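Local coordinates for ganglioside-induced differentiation-associated protein 2 (Homo sapiens, PDB 4UML) that is of unresolved molecular function but probably acts in signalling, pairing an N-terminal macro domain, the part described here, with a C-terminal SEC14-like (CRAL-TRIO) domain, at residues F47-V53 with R191-E195; K56-G62 with V204-D210; I90-A94 with G118-A122; V130-Y134 with R175-L179. All coordinates share one frame; numbering follows the deposited sequence.

How the contacts relate
From the N terminus the chain passes first through 47-53 and then 56-62, and it meets their partners, 191-195 and 204-210, in the same order, so the loops closed by contacts 1 and 2 cross. The two contacts touch, Leu194 CD1 packing on Val57 CG2 at 4.0 Å. Contact 1 ties the entry into the edge strand to helix 179-197, and contact 2 pairs that strand with 203-208. Within both loops lie contacts 3 and 4, in series. Contact 3 holds the loop between strands 113-117 and 125-129 against the end of helix 85-94; contact 4 joins the loops after strands 125-129 and 164-167, about 25 Å from contact 3 between centres.

Contact 1. Residues F47-V53 with R191-E195; sequences FLYNKDV and RRFLE
Val53 and Leu194 bring the two backbones closest, their CA atoms 6.3 Å apart, where the short helix 51-54 comes up against helix 179-197. In this macro domain, an alpha/beta/alpha sandwich, the contact fastens the lead-in to edge strand 57-61 onto a helix that flanks the sheet. Arg191 is central to it, between Phe47 and Val53. The chain of Arg191 bends at chi2 (66°), and its guanidinium lies with Phe47 CD1 over one face and Val53 CG1 over the opposite one. The Phe47 ring is tilted by 50° to that group, which rules out a flat stack; its closest approach is instead CE1 to Arg191 CG at 3.5 Å. Arg191 NH2 donates to Leu48 O at 2.9 Å, in the carbonyl plane and near the guanidinium plane. Arg191 NE forms a salt bridge with Glu195 OE2 at 2.7 Å, one helical turn on, reaching that oxygen from above the carboxylate plane. The same OE2 sits at the edge of the Phe47 ring, 3.7 Å from CD1. With Arg191 NH1 bonded to Tyr223 O, the guanidinium is gripped on several sides, which fixes its rotation, and the nearby carboxylate probably offsets its charge. A water also accepts from Asn50 N, with a weak bond from Arg191 NH1. Beside these polar bonds, Val53 CG1 packs on Leu194 CB at 4.0 Å. Val53 is itself set in place by Asn50, the N-cap residue, whose OD1 accepts from Val53 N at 3.1 Å with the donor above the amide carbonyl plane.

Contact 2. Residues K56-G62 with V204-D210; sequences KVVLWKG and VVFAVSD
Leu59 and Phe206 pair in parallel register, within five consecutive bridges between strands 57-61 and 203-208 at the edge of the macro-domain sheet. Six backbone hydrogen bonds run from Val204 N-Lys56 O at 2.7 Å to Gly62 N-Val208 O at 3.0 Å. On the face carrying Val57, Leu59 and Val208, Leu59 turns at chi2 (63°), swinging CD1 across to within 3.8 Å of Val208 CG2. Phe206 offers its ring edge to Val57 CG1, with CE2 4.0 Å away. Helix 179-197 covers Phe206, while helix 210-223 covers Leu59. On the other face Trp60 has CG anti to its backbone N, its indole running toward Gly62, and Ala207 CB meets the ring edge 4.0 Å from CE3. Gly62 CA lies 3.4 Å above the plane of that indole; a CB there would run into Trp60 CZ2. Back on the Leu59 face, Lys61 curls at both chi3 and chi4 (73° and 65°), which brings NZ to a salt bridge with Asp210 OD1 at 3.4 Å. Apolar packing thus accompanies the backbone bonding through the strands, and the one charged pair lies at their exposed end, where solvent probably weakens it.

Contact 3. Residues I90-A94 with G118-A122; sequences IFMLA and GFNLA
Leu121 and Asn120 meet the final turn of helix 85-94 from the type II' beta turn Gly118-Leu121, which opens the loop between the antiparallel strands 113-117 and 125-129 of the macro-domain sheet. The two side chains work differently. Leu121 has CG anti to its carbonyl carbon (chi1 -68°), which aims CD2 at the helix: it presses on Leu93 CB at 3.4 Å, tighter than usual for two carbons, and lies 3.6 Å from Ala94 N. Its CG rests beside Ala94 CB, while its other methyl, CD1, faces Ile90 CG2; Ile72 and Ile126 of the sheet also touch this leucine. An alanine here would lose both methyl branches and is likely to leave a gap between Leu93, Ala94 and the sheet residues Ile72 and Ile126. Ala94 CB comes within 3.5 Å of Gly118 O, the carbonyl that also accepts the turn's own bond from Leu121 N. Phe119 holds the second turn position, usually a glycine, with a positive phi of 57°; its CB passes 3.2 Å from Ala94 O, but its ring leads off toward helix 97-105. Asn120 supplies the polar link. Its backbone N donates to Ala94 O at 2.9 Å, and its ND2 makes a weak bond to Leu93 O. One water joins ND2 to Met92 O and Leu93 O, and a second donates to Leu93 O and, at 2.7 Å, to Asn120 O.

Contact 4. Residues V130-Y134 with R175-L179; sequences VGPKY and RGYPL
Tyr134 sets CG anti to its backbone N (chi1 -177°) and Tyr177 does nearly the same (chi1 -152°), which sends the Tyr134 ring over Pro178 and lays its edge on the Tyr177 ring. The aromatic pair is edge-to-face: the centroids of the Tyr134 and Tyr177 rings are 4.8 Å apart, the planes 51° from each other, and Tyr134 CD1 stands over the centre of Tyr177. Pro178 CD makes a CH-pi contact with Tyr134, 3.4 Å from the ring centroid and almost on the ring normal. Pro132 CG meets Tyr177 in its plane, at the edge, 4.0 Å from CD2. These loops follow strands 125-129 and 164-167, at the C-terminal rim of the sheet, where macro domains that bind ADP-ribose carry their cleft. Tyr134 N donates to Arg175 O at 2.9 Å, joining the loops through the backbone. From there the Arg175 chain runs extended to its guanidinium, and NH1 donates to Gly131 O at 2.7 Å, nearly in line with the carbonyl bond but tilted from the guanidinium plane. A leucine in place of Arg175 would probably leave Gly131 O without this donor and deprive Glu78 of the salt bridge it makes here. That bridge uses NH2, and probably eases the nearness of Lys133 NZ, 4.4 Å from Arg175 NH2. Lys133 CG lies over one guanidinium face, 3.6 Å from Arg175 NH1, while Val130 CG1 approaches the same nitrogen obliquely.

Contact 1. Residues F47-V53 with R191-E195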
loop_
_atom_site.group_PDB
_atom_site.type_symbol
_atom_site.label_atom_id
_atom_site.label_comp_id
_atom_site.label_asym_id
_atom_site.label_seq_id
_atom_site.Cartn_x
_atom_site.Cartn_y
_atom_site.Cartn_z
ATOM N N PHE A 47 -19.733 -8.688 1.391
ATOM C CA PHE A 47 -19.557 -7.742 0.309
ATOM C C PHE A 47 -20.240 -8.240 -0.961
ATOM O O PHE A 47 -20.194 -9.413 -1.277
ATOM C CB PHE A 47 -18.057 -7.475 0.081
ATOM C CG PHE A 47 -17.430 -6.696 1.196
ATOM C CD1 PHE A 47 -17.476 -5.305 1.189
ATOM C CD2 PHE A 47 -16.881 -7.345 2.278
ATOM C CE1 PHE A 47 -16.933 -4.576 2.230
ATOM C CE2 PHE A 47 -16.349 -6.624 3.341
ATOM C CZ PHE A 47 -16.378 -5.236 3.313
ATOM N N LEU A 48 -20.883 -7.323 -1.664
ATOM C CA LEU A 48 -21.530 -7.624 -2.931
ATOM C C LEU A 48 -20.520 -7.539 -4.090
ATOM O O LEU A 48 -19.625 -6.675 -4.115
ATOM C CB LEU A 48 -22.699 -6.644 -3.172
ATOM C CG LEU A 48 -23.698 -6.417 -2.012
ATOM C CD1 LEU A 48 -24.710 -5.324 -2.360
ATOM C CD2 LEU A 48 -24.394 -7.722 -1.589
ATOM N N TYR A 49 -20.661 -8.458 -5.039
ATOM C CA TYR A 49 -20.021 -8.337 -6.343
ATOM C C TYR A 49 -20.070 -6.890 -6.836
ATOM O O TYR A 49 -21.132 -6.266 -6.840
ATOM C CB TYR A 49 -20.745 -9.211 -7.369
ATOM C CG TYR A 49 -20.220 -9.017 -8.763
ATOM C CD1 TYR A 49 -19.009 -9.569 -9.124
ATOM C CD2 TYR A 49 -20.924 -8.266 -9.715
ATOM C CE1 TYR A 49 -18.500 -9.399 -10.399
ATOM C CE2 TYR A 49 -20.418 -8.088 -10.997
ATOM C CZ TYR A 49 -19.197 -8.665 -11.328
ATOM O OH TYR A 49 -18.617 -8.541 -12.563
ATOM N N ASN A 50 -18.926 -6.352 -7.240
ATOM C CA ASN A 50 -18.897 -5.000 -7.809
ATOM C C ASN A 50 -17.807 -4.950 -8.874
ATOM O O ASN A 50 -16.618 -4.833 -8.560
ATOM C CB ASN A 50 -18.688 -3.971 -6.703
ATOM C CG ASN A 50 -18.587 -2.556 -7.226
ATOM O OD1 ASN A 50 -18.216 -2.322 -8.373
ATOM N ND2 ASN A 50 -18.876 -1.603 -6.371
ATOM N N LYS A 51 -18.233 -5.085 -10.130
ATOM C CA LYS A 51 -17.329 -5.259 -11.276
ATOM C C LYS A 51 -16.336 -4.112 -11.404
ATOM O O LYS A 51 -15.162 -4.302 -11.727
ATOM C CB LYS A 51 -18.149 -5.346 -12.576
ATOM C CG LYS A 51 -17.301 -5.347 -13.838
ATOM C CD LYS A 51 -18.043 -5.900 -15.043
ATOM C CE LYS A 51 -17.040 -6.449 -16.044
ATOM N NZ LYS A 51 -17.701 -6.933 -17.287
ATOM N N ASP A 52 -16.864 -2.924 -11.194
ATOM C CA ASP A 52 -16.133 -1.690 -11.343
ATOM C C ASP A 52 -14.968 -1.619 -10.326
ATOM O O ASP A 52 -13.840 -1.303 -10.684
ATOM C CB ASP A 52 -17.117 -0.533 -11.152
ATOM C CG ASP A 52 -16.450 0.815 -11.161
ATOM O OD1 ASP A 52 -16.104 1.304 -12.257
ATOM O OD2 ASP A 52 -16.282 1.391 -10.066
ATOM N N VAL A 53 -15.254 -1.939 -9.069
ATOM C CA VAL A 53 -14.241 -1.961 -8.002
ATOM C C VAL A 53 -13.194 -3.055 -8.253
ATOM O O VAL A 53 -11.984 -2.824 -8.097
ATOM C CB VAL A 53 -14.928 -2.109 -6.626
ATOM C CG1 VAL A 53 -13.937 -2.412 -5.523
ATOM C CG2 VAL A 53 -15.691 -0.836 -6.305
ATOM N N ARG A 191 -11.293 -1.800 0.031
ATOM C CA ARG A 191 -12.633 -2.106 -0.527
ATOM C C ARG A 191 -13.592 -0.945 -0.255
ATOM O O ARG A 191 -14.158 -0.375 -1.186
ATOM C CB ARG A 191 -13.168 -3.434 0.002
ATOM C CG ARG A 191 -14.650 -3.668 -0.269
ATOM C CD ARG A 191 -14.911 -3.795 -1.756
ATOM N NE ARG A 191 -16.335 -3.699 -2.125
ATOM C CZ ARG A 191 -17.014 -4.577 -2.875
ATOM N NH1 ARG A 191 -16.476 -5.712 -3.331
ATOM N NH2 ARG A 191 -18.283 -4.316 -3.156
ATOM N N ARG A 192 -13.705 -0.564 1.008
ATOM C CA ARG A 192 -14.669 0.423 1.436
ATOM C C ARG A 192 -14.375 1.772 0.858
ATOM O O ARG A 192 -15.296 2.526 0.491
ATOM C CB ARG A 192 -14.735 0.488 2.954
ATOM C CG ARG A 192 -15.309 -0.783 3.544
ATOM C CD ARG A 192 -15.304 -0.766 5.054
ATOM N NE ARG A 192 -16.032 -1.926 5.591
ATOM C CZ ARG A 192 -15.937 -2.384 6.843
ATOM N NH1 ARG A 192 -15.135 -1.793 7.727
ATOM N NH2 ARG A 192 -16.644 -3.449 7.216
ATOM N N PHE A 193 -13.097 2.089 0.748
ATOM C CA PHE A 193 -12.710 3.346 0.123
ATOM C C PHE A 193 -13.016 3.335 -1.364
ATOM O O PHE A 193 -13.416 4.365 -1.922
ATOM C CB PHE A 193 -11.212 3.611 0.319
ATOM C CG PHE A 193 -10.699 4.786 -0.450
ATOM C CD1 PHE A 193 -10.249 4.629 -1.750
ATOM C CD2 PHE A 193 -10.630 6.044 0.144
ATOM C CE1 PHE A 193 -9.750 5.708 -2.463
ATOM C CE2 PHE A 193 -10.129 7.133 -0.563
ATOM C CZ PHE A 193 -9.698 6.964 -1.875
ATOM N N LEU A 194 -12.782 2.218 -2.037
ATOM C CA LEU A 194 -13.017 2.211 -3.458
ATOM C C LEU A 194 -14.525 2.269 -3.778
ATOM O O LEU A 194 -14.916 2.814 -4.806
ATOM C CB LEU A 194 -12.390 0.995 -4.116
ATOM C CG LEU A 194 -10.875 1.013 -4.345
ATOM C CD1 LEU A 194 -10.408 -0.334 -4.855
ATOM C CD2 LEU A 194 -10.493 2.087 -5.341
ATOM N N GLU A 195 -15.344 1.692 -2.904
ATOM C CA GLU A 195 -16.792 1.718 -3.066
ATOM C C GLU A 195 -17.291 3.153 -3.131
ATOM O O GLU A 195 -18.071 3.480 -4.002
ATOM C CB GLU A 195 -17.487 0.989 -1.913
ATOM C CG GLU A 195 -17.670 -0.489 -2.127
ATOM C CD GLU A 195 -18.211 -1.194 -0.894
ATOM O OE1 GLU A 195 -18.469 -0.549 0.155
ATOM O OE2 GLU A 195 -18.365 -2.419 -0.967
HETATM O O HOH W 1 -16.581 -7.226 -5.844
#

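Contact 2. Residues K56-G62 with V204-D210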
loop_
_atom_site.group_PDB
_atom_site.type_symbol
_atom_site.label_atom_id
_atom_site.label_comp_id
_atom_site.label_asym_id
_atom_site.label_seq_id
_atom_site.Cartn_x
_atom_site.Cartn_y
_atom_site.Cartn_z
ATOM N N LYS A 56 -10.250 -2.305 -10.573
ATOM C CA LYS A 56 -9.229 -1.399 -10.038
ATOM C C LYS A 56 -8.188 -2.062 -9.151
ATOM O O LYS A 56 -7.150 -1.478 -8.873
ATOM C CB LYS A 56 -9.915 -0.307 -9.263
ATOM C CG LYS A 56 -10.889 0.443 -10.149
ATOM C CD LYS A 56 -11.671 1.477 -9.379
ATOM C CE LYS A 56 -12.508 2.299 -10.351
ATOM N NZ LYS A 56 -12.885 3.597 -9.750
ATOM N N VAL A 57 -8.450 -3.281 -8.713
ATOM C CA VAL A 57 -7.564 -3.963 -7.799
ATOM C C VAL A 57 -6.622 -4.868 -8.563
ATOM O O VAL A 57 -7.050 -5.599 -9.469
ATOM C CB VAL A 57 -8.369 -4.829 -6.818
ATOM C CG1 VAL A 57 -7.441 -5.728 -6.013
ATOM C CG2 VAL A 57 -9.166 -3.935 -5.911
ATOM N N VAL A 58 -5.347 -4.818 -8.189
ATOM C CA VAL A 58 -4.320 -5.641 -8.754
ATOM C C VAL A 58 -3.485 -6.293 -7.635
ATOM O O VAL A 58 -3.005 -5.615 -6.712
ATOM C CB VAL A 58 -3.376 -4.793 -9.641
ATOM C CG1 VAL A 58 -2.287 -5.653 -10.227
ATOM C CG2 VAL A 58 -4.144 -4.020 -10.713
ATOM N N LEU A 59 -3.299 -7.610 -7.719
ATOM C CA LEU A 59 -2.342 -8.303 -6.873
ATOM C C LEU A 59 -1.101 -8.650 -7.679
ATOM O O LEU A 59 -1.191 -9.312 -8.711
ATOM C CB LEU A 59 -2.947 -9.581 -6.313
ATOM C CG LEU A 59 -2.025 -10.443 -5.436
ATOM C CD1 LEU A 59 -1.606 -9.719 -4.182
ATOM C CD2 LEU A 59 -2.715 -11.742 -5.035
ATOM N N TRP A 60 0.066 -8.227 -7.204
ATOM C CA TRP A 60 1.277 -8.387 -7.982
ATOM C C TRP A 60 2.388 -8.799 -7.088
ATOM O O TRP A 60 2.708 -8.083 -6.122
ATOM C CB TRP A 60 1.653 -7.074 -8.650
ATOM C CG TRP A 60 2.924 -7.116 -9.381
ATOM C CD1 TRP A 60 3.193 -7.867 -10.512
ATOM C CD2 TRP A 60 4.112 -6.371 -9.098
ATOM N NE1 TRP A 60 4.487 -7.637 -10.924
ATOM C CE2 TRP A 60 5.062 -6.708 -10.089
ATOM C CE3 TRP A 60 4.468 -5.443 -8.109
ATOM C CZ2 TRP A 60 6.347 -6.171 -10.100
ATOM C CZ3 TRP A 60 5.724 -4.896 -8.125
ATOM C CH2 TRP A 60 6.655 -5.248 -9.124
ATOM N N LYS A 61 3.003 -9.942 -7.388
ATOM C CA LYS A 61 4.185 -10.338 -6.644
ATOM C C LYS A 61 5.415 -9.660 -7.223
ATOM O O LYS A 61 5.831 -9.970 -8.328
ATOM C CB LYS A 61 4.372 -11.866 -6.636
ATOM C CG LYS A 61 5.580 -12.282 -5.801
ATOM C CD LYS A 61 5.443 -13.702 -5.279
ATOM C CE LYS A 61 5.628 -14.726 -6.389
ATOM N NZ LYS A 61 7.022 -14.668 -6.913
ATOM N N GLY A 62 5.989 -8.710 -6.493
ATOM C CA GLY A 62 7.155 -7.965 -6.987
ATOM C C GLY A 62 7.536 -6.838 -6.056
ATOM O O GLY A 62 6.862 -6.611 -5.045
ATOM N N VAL A 204 -5.294 0.230 -7.830
ATOM C CA VAL A 204 -4.629 0.021 -6.556
ATOM C C VAL A 204 -3.903 -1.302 -6.693
ATOM O O VAL A 204 -4.514 -2.323 -7.062
ATOM C CB VAL A 204 -5.606 0.007 -5.375
ATOM C CG1 VAL A 204 -4.894 -0.417 -4.091
ATOM C CG2 VAL A 204 -6.225 1.373 -5.197
ATOM N N VAL A 205 -2.589 -1.269 -6.466
ATOM C CA VAL A 205 -1.771 -2.440 -6.587
ATOM C C VAL A 205 -1.287 -2.832 -5.220
ATOM O O VAL A 205 -0.643 -2.037 -4.524
ATOM C CB VAL A 205 -0.546 -2.231 -7.495
ATOM C CG1 VAL A 205 0.286 -3.503 -7.575
ATOM C CG2 VAL A 205 -0.963 -1.788 -8.866
ATOM N N PHE A 206 -1.598 -4.068 -4.850
ATOM C CA PHE A 206 -1.010 -4.695 -3.679
ATOM C C PHE A 206 0.225 -5.466 -4.122
ATOM O O PHE A 206 0.091 -6.553 -4.685
ATOM C CB PHE A 206 -2.019 -5.620 -3.022
ATOM C CG PHE A 206 -3.253 -4.924 -2.496
ATOM C CD1 PHE A 206 -3.214 -4.206 -1.306
ATOM C CD2 PHE A 206 -4.470 -5.056 -3.140
ATOM C CE1 PHE A 206 -4.343 -3.585 -0.802
ATOM C CE2 PHE A 206 -5.623 -4.443 -2.633
ATOM C CZ PHE A 206 -5.563 -3.697 -1.466
ATOM N N ALA A 207 1.397 -4.858 -3.929
ATOM C CA ALA A 207 2.691 -5.480 -4.165
ATOM C C ALA A 207 3.058 -6.385 -3.000
ATOM O O ALA A 207 3.148 -5.925 -1.845
ATOM C CB ALA A 207 3.766 -4.427 -4.330
ATOM N N VAL A 208 3.275 -7.663 -3.293
ATOM C CA VAL A 208 3.549 -8.660 -2.255
ATOM C C VAL A 208 4.832 -9.443 -2.543
ATOM O O VAL A 208 5.316 -9.448 -3.654
ATOM C CB VAL A 208 2.375 -9.629 -2.066
ATOM C CG1 VAL A 208 1.142 -8.868 -1.594
ATOM C CG2 VAL A 208 2.066 -10.450 -3.313
ATOM N N SER A 209 5.398 -10.070 -1.520
ATOM C CA SER A 209 6.485 -11.036 -1.718
ATOM C C SER A 209 5.918 -12.420 -1.492
ATOM O O SER A 209 4.728 -12.574 -1.232
ATOM C CB SER A 209 7.639 -10.782 -0.751
ATOM O OG SER A 209 7.242 -11.082 0.578
ATOM N N ASP A 210 6.765 -13.441 -1.602
ATOM C CA ASP A 210 6.313 -14.828 -1.410
ATOM C C ASP A 210 5.762 -15.039 -0.014
ATOM O O ASP A 210 4.837 -15.821 0.186
ATOM C CB ASP A 210 7.449 -15.820 -1.696
ATOM C CG ASP A 210 7.772 -15.918 -3.180
ATOM O OD1 ASP A 210 6.869 -16.295 -3.962
ATOM O OD2 ASP A 210 8.917 -15.606 -3.565
#

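Contact 3. Residues I90-A94 with G118-A122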
loop_
_atom_site.group_PDB
_atom_site.type_symbol
_atom_site.label_atom_id
_atom_site.label_comp_id
_atom_site.label_asym_id
_atom_site.label_seq_id
_atom_site.Cartn_x
_atom_site.Cartn_y
_atom_site.Cartn_z
ATOM N N ILE A 90 13.233 1.093 -2.062
ATOM C CA ILE A 90 12.735 2.396 -2.352
ATOM C C ILE A 90 13.872 3.426 -2.220
ATOM O O ILE A 90 14.058 4.246 -3.111
ATOM C CB ILE A 90 11.544 2.763 -1.442
ATOM C CG1 ILE A 90 10.299 1.902 -1.760
ATOM C CG2 ILE A 90 11.258 4.222 -1.563
ATOM C CD1 ILE A 90 9.045 2.248 -0.939
ATOM N N PHE A 91 14.627 3.421 -1.119
ATOM C CA PHE A 91 15.685 4.459 -0.957
ATOM C C PHE A 91 16.800 4.335 -2.008
ATOM O O PHE A 91 17.305 5.323 -2.555
ATOM C CB PHE A 91 16.331 4.395 0.442
ATOM C CG PHE A 91 15.454 4.879 1.558
ATOM C CD1 PHE A 91 14.282 5.579 1.323
ATOM C CD2 PHE A 91 15.832 4.662 2.859
ATOM C CE1 PHE A 91 13.501 6.031 2.374
ATOM C CE2 PHE A 91 15.057 5.110 3.914
ATOM C CZ PHE A 91 13.898 5.804 3.674
ATOM N N MET A 92 17.167 3.110 -2.307
ATOM C CA MET A 92 18.171 2.892 -3.291
ATOM C C MET A 92 17.712 3.433 -4.650
ATOM O O MET A 92 18.467 4.125 -5.343
ATOM C CB MET A 92 18.440 1.405 -3.392
ATOM C CG MET A 92 19.288 1.076 -4.596
ATOM S SD MET A 92 19.859 -0.616 -4.518
ATOM C CE MET A 92 21.108 -0.456 -3.239
ATOM N N LEU A 93 16.472 3.134 -5.041
ATOM C CA LEU A 93 16.019 3.519 -6.391
ATOM C C LEU A 93 15.634 4.968 -6.503
ATOM O O LEU A 93 15.800 5.567 -7.576
ATOM C CB LEU A 93 14.932 2.606 -6.855
ATOM C CG LEU A 93 15.456 1.194 -7.068
ATOM C CD1 LEU A 93 14.303 0.302 -7.486
ATOM C CD2 LEU A 93 16.575 1.189 -8.113
ATOM N N ALA A 94 15.166 5.569 -5.416
ATOM C CA ALA A 94 14.907 6.986 -5.449
ATOM C C ALA A 94 16.199 7.818 -5.561
ATOM O O ALA A 94 16.204 8.859 -6.218
ATOM C CB ALA A 94 14.093 7.420 -4.242
ATOM N N GLY A 118 9.242 11.266 -5.847
ATOM C CA GLY A 118 9.848 9.948 -6.038
ATOM C C GLY A 118 11.320 9.990 -6.519
ATOM O O GLY A 118 12.012 8.980 -6.536
ATOM N N PHE A 119 11.788 11.154 -6.936
ATOM C CA PHE A 119 13.190 11.316 -7.408
ATOM C C PHE A 119 13.512 10.343 -8.569
ATOM O O PHE A 119 12.860 10.476 -9.606
ATOM C CB PHE A 119 14.133 11.357 -6.185
ATOM C CG PHE A 119 13.790 12.510 -5.248
ATOM C CD1 PHE A 119 14.087 13.831 -5.606
ATOM C CD2 PHE A 119 13.082 12.299 -4.058
ATOM C CE1 PHE A 119 13.761 14.905 -4.767
ATOM C CE2 PHE A 119 12.735 13.375 -3.225
ATOM C CZ PHE A 119 13.073 14.672 -3.573
ATOM N N ASN A 120 14.418 9.376 -8.441
ATOM C CA ASN A 120 14.659 8.481 -9.583
ATOM C C ASN A 120 13.670 7.318 -9.732
ATOM O O ASN A 120 13.816 6.466 -10.622
ATOM C CB ASN A 120 16.108 7.991 -9.614
ATOM C CG ASN A 120 16.469 7.218 -10.889
ATOM O OD1 ASN A 120 16.293 7.687 -11.992
ATOM N ND2 ASN A 120 16.986 6.042 -10.715
ATOM N N LEU A 121 12.663 7.242 -8.874
ATOM C CA LEU A 121 11.722 6.151 -9.006
ATOM C C LEU A 121 10.845 6.374 -10.230
ATOM O O LEU A 121 10.595 7.534 -10.644
ATOM C CB LEU A 121 10.803 6.076 -7.785
ATOM C CG LEU A 121 11.364 5.685 -6.435
ATOM C CD1 LEU A 121 10.241 5.784 -5.398
ATOM C CD2 LEU A 121 11.974 4.291 -6.480
ATOM N N ALA A 122 10.350 5.280 -10.791
ATOM C CA ALA A 122 9.323 5.400 -11.843
ATOM C C ALA A 122 8.055 6.128 -11.365
ATOM O O ALA A 122 7.365 6.783 -12.157
ATOM C CB ALA A 122 8.986 4.045 -12.398
HETATM O O HOH W 2 18.719 5.540 -8.075
HETATM O O HOH W 3 14.244 3.923 -9.952
#

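Contact 4. Residues V130-Y134 with R175-L179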
loop_
_atom_site.group_PDB
_atom_site.type_symbol
_atom_site.label_atom_id
_atom_site.label_comp_id
_atom_site.label_asym_id
_atom_site.label_seq_id
_atom_site.Cartn_x
_atom_site.Cartn_y
_atom_site.Cartn_z
ATOM N N VAL A 130 3.806 4.722 8.749
ATOM C CA VAL A 130 4.413 3.984 9.893
ATOM C C VAL A 130 3.357 3.108 10.564
ATOM O O VAL A 130 2.410 3.593 11.170
ATOM C CB VAL A 130 4.983 4.973 10.943
ATOM C CG1 VAL A 130 5.527 4.264 12.199
ATOM C CG2 VAL A 130 6.023 5.892 10.313
ATOM N N GLY A 131 3.515 1.816 10.417
ATOM C CA GLY A 131 2.639 0.863 11.037
ATOM C C GLY A 131 3.003 0.680 12.513
ATOM O O GLY A 131 4.090 1.057 12.958
ATOM N N PRO A 132 2.085 0.097 13.270
ATOM C CA PRO A 132 2.318 -0.022 14.714
ATOM C C PRO A 132 3.308 -1.172 15.009
ATOM O O PRO A 132 3.374 -2.166 14.261
ATOM C CB PRO A 132 0.934 -0.361 15.232
ATOM C CG PRO A 132 0.340 -1.173 14.143
ATOM C CD PRO A 132 0.834 -0.545 12.858
ATOM N N LYS A 133 4.083 -1.025 16.076
ATOM C CA LYS A 133 4.803 -2.177 16.656
ATOM C C LYS A 133 3.779 -2.999 17.391
ATOM O O LYS A 133 3.290 -2.576 18.431
ATOM C CB LYS A 133 5.829 -1.688 17.648
ATOM C CG LYS A 133 6.937 -0.856 17.021
ATOM C CD LYS A 133 7.796 -0.165 18.075
ATOM C CE LYS A 133 9.173 0.091 17.502
ATOM N NZ LYS A 133 9.895 1.091 18.317
ATOM N N TYR A 134 3.426 -4.146 16.852
ATOM C CA TYR A 134 2.288 -4.900 17.352
ATOM C C TYR A 134 2.582 -5.521 18.711
ATOM O O TYR A 134 3.578 -6.184 18.871
ATOM C CB TYR A 134 1.930 -6.021 16.409
ATOM C CG TYR A 134 0.700 -6.813 16.829
ATOM C CD1 TYR A 134 -0.554 -6.415 16.443
ATOM C CD2 TYR A 134 0.804 -7.937 17.644
ATOM C CE1 TYR A 134 -1.674 -7.115 16.808
ATOM C CE2 TYR A 134 -0.326 -8.643 18.036
ATOM C CZ TYR A 134 -1.561 -8.231 17.593
ATOM O OH TYR A 134 -2.701 -8.898 17.951
ATOM N N ARG A 175 7.886 -5.567 12.666
ATOM C CA ARG A 175 6.993 -4.945 13.658
ATOM C C ARG A 175 5.958 -5.925 14.184
ATOM O O ARG A 175 5.163 -5.588 15.073
ATOM C CB ARG A 175 6.343 -3.654 13.119
ATOM C CG ARG A 175 7.186 -2.454 13.488
ATOM C CD ARG A 175 6.769 -1.114 12.901
ATOM N NE ARG A 175 7.801 -0.122 13.205
ATOM C CZ ARG A 175 7.635 1.035 13.856
ATOM N NH1 ARG A 175 6.452 1.465 14.278
ATOM N NH2 ARG A 175 8.700 1.790 14.090
ATOM N N GLY A 176 5.938 -7.118 13.604
ATOM C CA GLY A 176 5.227 -8.272 14.158
ATOM C C GLY A 176 3.710 -8.373 14.088
ATOM O O GLY A 176 3.098 -9.204 14.789
ATOM N N TYR A 177 3.073 -7.569 13.236
ATOM C CA TYR A 177 1.639 -7.645 13.146
ATOM C C TYR A 177 1.314 -9.021 12.595
ATOM O O TYR A 177 1.928 -9.411 11.626
ATOM C CB TYR A 177 1.077 -6.556 12.201
ATOM C CG TYR A 177 -0.315 -6.146 12.574
ATOM C CD1 TYR A 177 -1.352 -7.057 12.553
ATOM C CD2 TYR A 177 -0.601 -4.824 12.912
ATOM C CE1 TYR A 177 -2.644 -6.687 12.913
ATOM C CE2 TYR A 177 -1.882 -4.435 13.282
ATOM C CZ TYR A 177 -2.894 -5.363 13.278
ATOM O OH TYR A 177 -4.154 -4.988 13.645
ATOM N N PRO A 178 0.366 -9.759 13.211
ATOM C CA PRO A 178 -0.066 -11.031 12.623
ATOM C C PRO A 178 -0.593 -10.849 11.199
ATOM O O PRO A 178 -1.505 -10.063 10.964
ATOM C CB PRO A 178 -1.181 -11.476 13.560
ATOM C CG PRO A 178 -0.744 -10.953 14.882
ATOM C CD PRO A 178 -0.158 -9.599 14.574
ATOM N N LEU A 179 -0.031 -11.613 10.268
ATOM C CA LEU A 179 -0.166 -11.314 8.853
ATOM C C LEU A 179 -1.585 -11.390 8.369
ATOM O O LEU A 179 -2.045 -10.534 7.626
ATOM C CB LEU A 179 0.733 -12.234 8.038
ATOM C CG LEU A 179 0.599 -12.131 6.511
ATOM C CD1 LEU A 179 0.959 -10.728 6.027
ATOM C CD2 LEU A 179 1.490 -13.192 5.874
#